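Local coordinates for protein serine protease inhibitor 2 (Anopheles gambiae, PDB 3PZF) that inhibits serine proteases CLIPB9, CLIPB10 and CLIPB4, thereby preventing phenoloxidase activation and negatively regulating melanization in mosquito hemolymph, at residues A[218-224]-A[277-283]; A[232-236]-A[366-370]. Numbering follows the deposited sequence.

Contact 1 (A[218-224]-A[277-283]); sequences QNGQFYY and EENEVNV
Build 218-224 and 277-283 as extended, twisted antiparallel strands, axes 4.2 Å apart at 135°, in the register Q218–V283 to Y224–E277. Q218, G220, F222 and Y224 form the hydrogen-bonded pairs with V283, V281, N279 and E277; G220 N to V281 O is 3.0 Å, V281 N to G220 O 2.8 Å. F222, Y224, V281 and V283 form an apolar patch, sharing their face with Q218, N279 and E277. F222 (chi1 m) sets CE2 3.9 Å from V283 CG2, with V281 (t) at its ring edge; a CB on G220 would collide with F222 CE2. Y224 (t) packs CB 3.8 Å from V281 CG2, while its hydroxyl bonds to Q233. On the other face, at non-hydrogen-bonded pairs, N282 (t) donates ND2 to OD1 of N219 (m), 2.8 Å, and Y223 and E278, both m, form a CH-pi contact, E278 CG lying 3.8 Å from the Y223 ring centroid. This ladder pairs the third and second strands of serpin beta-sheet C.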
loop_
_atom_site.group_PDB
_atom_site.type_symbol
_atom_site.label_atom_id
_atom_site.label_comp_id
_atom_site.label_asym_id
_atom_site.label_seq_id
_atom_site.Cartn_x
_atom_site.Cartn_y
_atom_site.Cartn_z
ATOM N N GLN A 218 15.759 11.964 16.987
ATOM C CA GLN A 218 15.163 12.696 18.101
ATOM C C GLN A 218 14.992 11.827 19.328
ATOM O O GLN A 218 15.060 10.606 19.234
ATOM C CB GLN A 218 13.776 13.229 17.712
ATOM C CG GLN A 218 12.704 12.156 17.595
ATOM C CD GLN A 218 11.362 12.810 17.341
ATOM O OE1 GLN A 218 10.840 13.466 18.218
ATOM N NE2 GLN A 218 10.864 12.728 16.116
ATOM N N ASN A 219 14.744 12.479 20.467
ATOM C CA ASN A 219 14.264 11.821 21.679
ATOM C C ASN A 219 12.779 12.094 21.811
ATOM O O ASN A 219 12.351 13.245 21.717
ATOM C CB ASN A 219 14.928 12.427 22.908
ATOM C CG ASN A 219 16.399 12.175 22.941
ATOM O OD1 ASN A 219 16.819 11.016 22.980
ATOM N ND2 ASN A 219 17.206 13.250 22.933
ATOM N N GLY A 220 11.990 11.060 22.062
ATOM C CA GLY A 220 10.582 11.291 22.312
ATOM C C GLY A 220 9.915 10.160 23.050
ATOM O O GLY A 220 10.542 9.170 23.402
ATOM N N GLN A 221 8.624 10.340 23.298
ATOM C CA GLN A 221 7.797 9.314 23.918
ATOM C C GLN A 221 7.018 8.637 22.808
ATOM O O GLN A 221 6.174 9.273 22.163
ATOM C CB GLN A 221 6.827 9.965 24.900
ATOM C CG GLN A 221 7.518 10.803 25.981
ATOM C CD GLN A 221 8.077 9.975 27.140
ATOM O OE1 GLN A 221 8.533 10.532 28.146
ATOM N NE2 GLN A 221 8.037 8.650 27.012
ATOM N N PHE A 222 7.304 7.361 22.560
ATOM C CA PHE A 222 6.647 6.635 21.469
ATOM C C PHE A 222 6.289 5.213 21.897
ATOM O O PHE A 222 6.998 4.597 22.668
ATOM C CB PHE A 222 7.567 6.513 20.254
ATOM C CG PHE A 222 8.113 7.833 19.754
ATOM C CD1 PHE A 222 7.310 8.676 18.974
ATOM C CD2 PHE A 222 9.421 8.215 20.033
ATOM C CE1 PHE A 222 7.804 9.899 18.503
ATOM C CE2 PHE A 222 9.919 9.429 19.581
ATOM C CZ PHE A 222 9.116 10.267 18.804
ATOM N N TYR A 223 5.218 4.675 21.338
ATOM C CA TYR A 223 4.961 3.245 21.476
ATOM C C TYR A 223 6.101 2.476 20.831
ATOM O O TYR A 223 6.500 2.746 19.681
ATOM C CB TYR A 223 3.622 2.858 20.865
ATOM C CG TYR A 223 2.445 3.259 21.720
ATOM C CD1 TYR A 223 1.867 2.347 22.593
ATOM C CD2 TYR A 223 1.915 4.542 21.661
ATOM C CE1 TYR A 223 0.793 2.699 23.383
ATOM C CE2 TYR A 223 0.833 4.905 22.450
ATOM C CZ TYR A 223 0.292 3.980 23.319
ATOM O OH TYR A 223 -0.788 4.316 24.092
ATOM N N TYR A 224 6.591 1.489 21.571
ATOM C CA TYR A 224 7.830 0.815 21.235
ATOM C C TYR A 224 7.854 -0.552 21.910
ATOM O O TYR A 224 7.293 -0.740 23.007
ATOM C CB TYR A 224 9.004 1.664 21.739
ATOM C CG TYR A 224 10.294 0.898 21.766
ATOM C CD1 TYR A 224 11.066 0.757 20.623
ATOM C CD2 TYR A 224 10.722 0.279 22.937
ATOM C CE1 TYR A 224 12.231 0.031 20.646
ATOM C CE2 TYR A 224 11.885 -0.450 22.971
ATOM C CZ TYR A 224 12.642 -0.560 21.830
ATOM O OH TYR A 224 13.793 -1.303 21.874
ATOM N N GLU A 277 4.346 -0.419 24.254
ATOM C CA GLU A 277 3.817 0.586 25.155
ATOM C C GLU A 277 4.659 1.850 25.059
ATOM O O GLU A 277 5.763 1.834 24.526
ATOM C CB GLU A 277 3.790 0.056 26.604
ATOM C CG GLU A 277 5.134 -0.415 27.113
ATOM C CD GLU A 277 5.035 -1.061 28.501
ATOM O OE1 GLU A 277 3.933 -1.022 29.103
ATOM O OE2 GLU A 277 6.053 -1.611 28.980
ATOM N N GLU A 278 4.121 2.958 25.548
ATOM C CA GLU A 278 4.854 4.222 25.493
ATOM C C GLU A 278 6.138 4.162 26.301
ATOM O O GLU A 278 6.134 3.888 27.517
ATOM C CB GLU A 278 4.003 5.376 26.019
ATOM C CG GLU A 278 2.950 5.873 25.066
ATOM C CD GLU A 278 2.541 7.302 25.372
ATOM O OE1 GLU A 278 3.263 7.975 26.149
ATOM O OE2 GLU A 278 1.502 7.748 24.840
ATOM N N ASN A 279 7.239 4.468 25.624
ATOM C CA ASN A 279 8.571 4.465 26.235
ATOM C C ASN A 279 9.321 5.745 25.826
ATOM O O ASN A 279 9.003 6.356 24.797
ATOM C CB ASN A 279 9.390 3.286 25.694
ATOM C CG ASN A 279 9.054 1.962 26.349
ATOM O OD1 ASN A 279 8.220 1.177 25.852
ATOM N ND2 ASN A 279 9.750 1.671 27.439
ATOM N N GLU A 280 10.332 6.140 26.596
ATOM C CA GLU A 280 11.274 7.140 26.102
ATOM C C GLU A 280 12.155 6.433 25.085
ATOM O O GLU A 280 12.719 5.391 25.400
ATOM C CB GLU A 280 12.125 7.671 27.252
ATOM C CG GLU A 280 11.575 8.931 27.874
ATOM C CD GLU A 280 11.773 10.134 26.968
ATOM O OE1 GLU A 280 12.813 10.191 26.270
ATOM O OE2 GLU A 280 10.888 11.018 26.946
ATOM N N VAL A 281 12.271 6.966 23.864
ATOM C CA VAL A 281 13.057 6.289 22.843
ATOM C C VAL A 281 13.892 7.307 22.102
ATOM O O VAL A 281 13.402 8.381 21.773
ATOM C CB VAL A 281 12.179 5.591 21.791
ATOM C CG1 VAL A 281 13.038 4.700 20.844
ATOM C CG2 VAL A 281 11.074 4.776 22.470
ATOM N N ASN A 282 15.148 6.969 21.857
ATOM C CA ASN A 282 15.967 7.761 20.937
ATOM C C ASN A 282 15.901 7.106 19.569
ATOM O O ASN A 282 16.323 5.954 19.413
ATOM C CB ASN A 282 17.422 7.863 21.386
ATOM C CG ASN A 282 18.217 8.806 20.481
ATOM O OD1 ASN A 282 18.642 8.420 19.400
ATOM N ND2 ASN A 282 18.379 10.049 20.917
ATOM N N VAL A 283 15.332 7.828 18.603
ATOM C CA VAL A 283 15.000 7.292 17.297
ATOM C C VAL A 283 15.931 7.885 16.265
ATOM O O VAL A 283 16.034 9.112 16.163
ATOM C CB VAL A 283 13.561 7.707 16.871
ATOM C CG1 VAL A 283 13.260 7.270 15.428
ATOM C CG2 VAL A 283 12.526 7.124 17.847
#

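Contact 2 (A[232-236]-A[366-370])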
loop_
_atom_site.group_PDB
_atom_site.type_symbol
_atom_site.label_atom_id
_atom_site.label_comp_id
_atom_site.label_asym_id
_atom_site.label_seq_id
_atom_site.Cartn_x
_atom_site.Cartn_y
_atom_site.Cartn_z
ATOM N N ALA A 232 12.820 -8.413 16.445
ATOM C CA ALA A 232 12.876 -7.079 15.847
ATOM C C ALA A 232 12.328 -6.033 16.792
ATOM O O ALA A 232 11.424 -6.322 17.589
ATOM C CB ALA A 232 12.017 -7.062 14.549
ATOM N N GLN A 233 12.835 -4.810 16.670
ATOM C CA GLN A 233 12.254 -3.685 17.382
ATOM C C GLN A 233 11.111 -3.143 16.583
ATOM O O GLN A 233 11.148 -3.141 15.342
ATOM C CB GLN A 233 13.296 -2.594 17.596
ATOM C CG GLN A 233 14.352 -2.946 18.687
ATOM C CD GLN A 233 15.514 -1.972 18.614
ATOM O OE1 GLN A 233 16.235 -1.939 17.606
ATOM N NE2 GLN A 233 15.681 -1.151 19.662
ATOM N N ILE A 234 10.058 -2.726 17.273
ATOM C CA ILE A 234 8.962 -2.088 16.575
ATOM C C ILE A 234 8.714 -0.709 17.156
ATOM O O ILE A 234 8.711 -0.539 18.368
ATOM C CB ILE A 234 7.690 -2.957 16.671
ATOM C CG1 ILE A 234 8.011 -4.377 16.170
ATOM C CG2 ILE A 234 6.602 -2.338 15.858
ATOM C CD1 ILE A 234 6.842 -5.355 16.238
ATOM N N LEU A 235 8.473 0.267 16.287
ATOM C CA LEU A 235 8.289 1.668 16.695
ATOM C C LEU A 235 7.096 2.282 15.978
ATOM O O LEU A 235 6.888 2.026 14.795
ATOM C CB LEU A 235 9.559 2.478 16.336
ATOM C CG LEU A 235 9.469 3.999 16.492
ATOM C CD1 LEU A 235 9.585 4.428 17.981
ATOM C CD2 LEU A 235 10.584 4.702 15.701
ATOM N N ARG A 236 6.353 3.136 16.677
ATOM C CA ARG A 236 5.224 3.850 16.083
ATOM C C ARG A 236 5.485 5.349 16.091
ATOM O O ARG A 236 5.696 5.921 17.165
ATOM C CB ARG A 236 3.945 3.561 16.919
ATOM C CG ARG A 236 2.731 4.426 16.529
ATOM C CD ARG A 236 1.572 4.146 17.546
ATOM N NE ARG A 236 0.383 4.964 17.330
ATOM C CZ ARG A 236 0.170 6.144 17.891
ATOM N NH1 ARG A 236 1.073 6.660 18.716
ATOM N NH2 ARG A 236 -0.975 6.789 17.665
ATOM N N GLN A 366 15.337 4.018 25.497
ATOM C CA GLN A 366 15.569 2.857 24.647
ATOM C C GLN A 366 16.133 3.421 23.339
ATOM O O GLN A 366 15.813 4.540 22.986
ATOM C CB GLN A 366 14.255 2.128 24.340
ATOM C CG GLN A 366 13.488 1.707 25.610
ATOM C CD GLN A 366 14.386 0.914 26.542
ATOM O OE1 GLN A 366 14.769 1.379 27.634
ATOM N NE2 GLN A 366 14.774 -0.271 26.095
ATOM N N ILE A 367 16.949 2.662 22.626
ATOM C CA ILE A 367 17.590 3.176 21.406
ATOM C C ILE A 367 17.097 2.407 20.207
ATOM O O ILE A 367 17.233 1.197 20.169
ATOM C CB ILE A 367 19.126 3.011 21.449
ATOM C CG1 ILE A 367 19.709 3.764 22.643
ATOM C CG2 ILE A 367 19.759 3.479 20.121
ATOM C CD1 ILE A 367 19.434 5.229 22.613
ATOM N N PHE A 368 16.551 3.122 19.213
ATOM C CA PHE A 368 16.061 2.518 17.982
ATOM C C PHE A 368 16.887 3.173 16.872
ATOM O O PHE A 368 16.685 4.335 16.569
ATOM C CB PHE A 368 14.588 2.869 17.781
ATOM C CG PHE A 368 13.950 2.246 16.558
ATOM C CD1 PHE A 368 13.264 1.047 16.665
ATOM C CD2 PHE A 368 13.993 2.876 15.304
ATOM C CE1 PHE A 368 12.628 0.476 15.545
ATOM C CE2 PHE A 368 13.351 2.298 14.202
ATOM C CZ PHE A 368 12.699 1.092 14.335
ATOM N N ASN A 369 17.825 2.436 16.304
ATOM C CA ASN A 369 18.768 3.027 15.354
ATOM C C ASN A 369 18.711 2.257 14.060
ATOM O O ASN A 369 19.366 1.220 13.920
ATOM C CB ASN A 369 20.197 3.025 15.931
ATOM C CG ASN A 369 21.232 3.634 14.968
ATOM O OD1 ASN A 369 20.907 4.201 13.909
ATOM N ND2 ASN A 369 22.504 3.499 15.338
ATOM N N ALA A 370 17.883 2.742 13.131
ATOM C CA ALA A 370 17.604 2.019 11.896
ATOM C C ALA A 370 18.695 2.277 10.843
ATOM O O ALA A 370 18.448 2.960 9.861
ATOM C CB ALA A 370 16.221 2.443 11.328
HETATM O O HOH W 1 18.381 -0.251 17.309
#
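F368 lays one face of its ring on the side chain of L235: L235 CB stands 4.0 Å from the ring centroid and 18° off the ring normal, a CH-pi contact whose closest pair is L235 CB to F368 CE1, 3.7 Å. The contact joins two sheets of the serpin fold. Segment 366-370 carries the first strand of sheet C, which follows the reactive-centre loop, and 232-236 lies on the second strand of sheet B. Their axes cross at 94° and come no nearer than 8.7 Å, and the closest CA pair, Q233 to F368, is 7.3 Å apart. Both values are too long for backbone pairing, so the 239 Å² buried here comes mainly from side chains reaching across a sheet-to-sheet crossing, with the I367 carbonyl as a backbone acceptor.

The directions of the CA-to-CB bonds agree with this. Q233, L235 and F368 point toward the opposite segment, whereas I234, I367 and N369 point away. The t chi1 of F368 (-178°) carries its ring over the strand, where F368 CE1 also comes within 3.8 Å of Q233 CB. L250 of strand 244-251 touches the same phenyl group, while F222 and V283 pack on L235, extending the apolar layer between the sheets.

At the border of this layer the link is polar. Q233, extended at chi2 (167°), donates NE2 to I367 O at 2.9 Å, and that nitrogen is also hydrogen-bonded to Y224 OH. A water donates to Q233 OE1 at 2.7 Å and accepts from N369 N at 2.9 Å.

In the fold
Along the chain the four segments alternate between the contacts: 218-224, 232-236, 277-283, then 366-370. The first two belong to consecutive antiparallel strands, 211-227 and 232-238, and the last two to strands 277-295 and 366-369, which pair in parallel. The contact centres are 9 Å apart, on the same side of the chain's centre. Probable hydrogen bonds from N282 N to Q366 O and from F368 N to N282 O, both 2.8 Å, join them. Contact 1 thus builds sheet C from within, and contact 2 seats its first strand across sheet B. That strand begins a few residues after the inferred reactive bond K359–F360, a position consistent with holding the reactive-centre loop's C-terminal end.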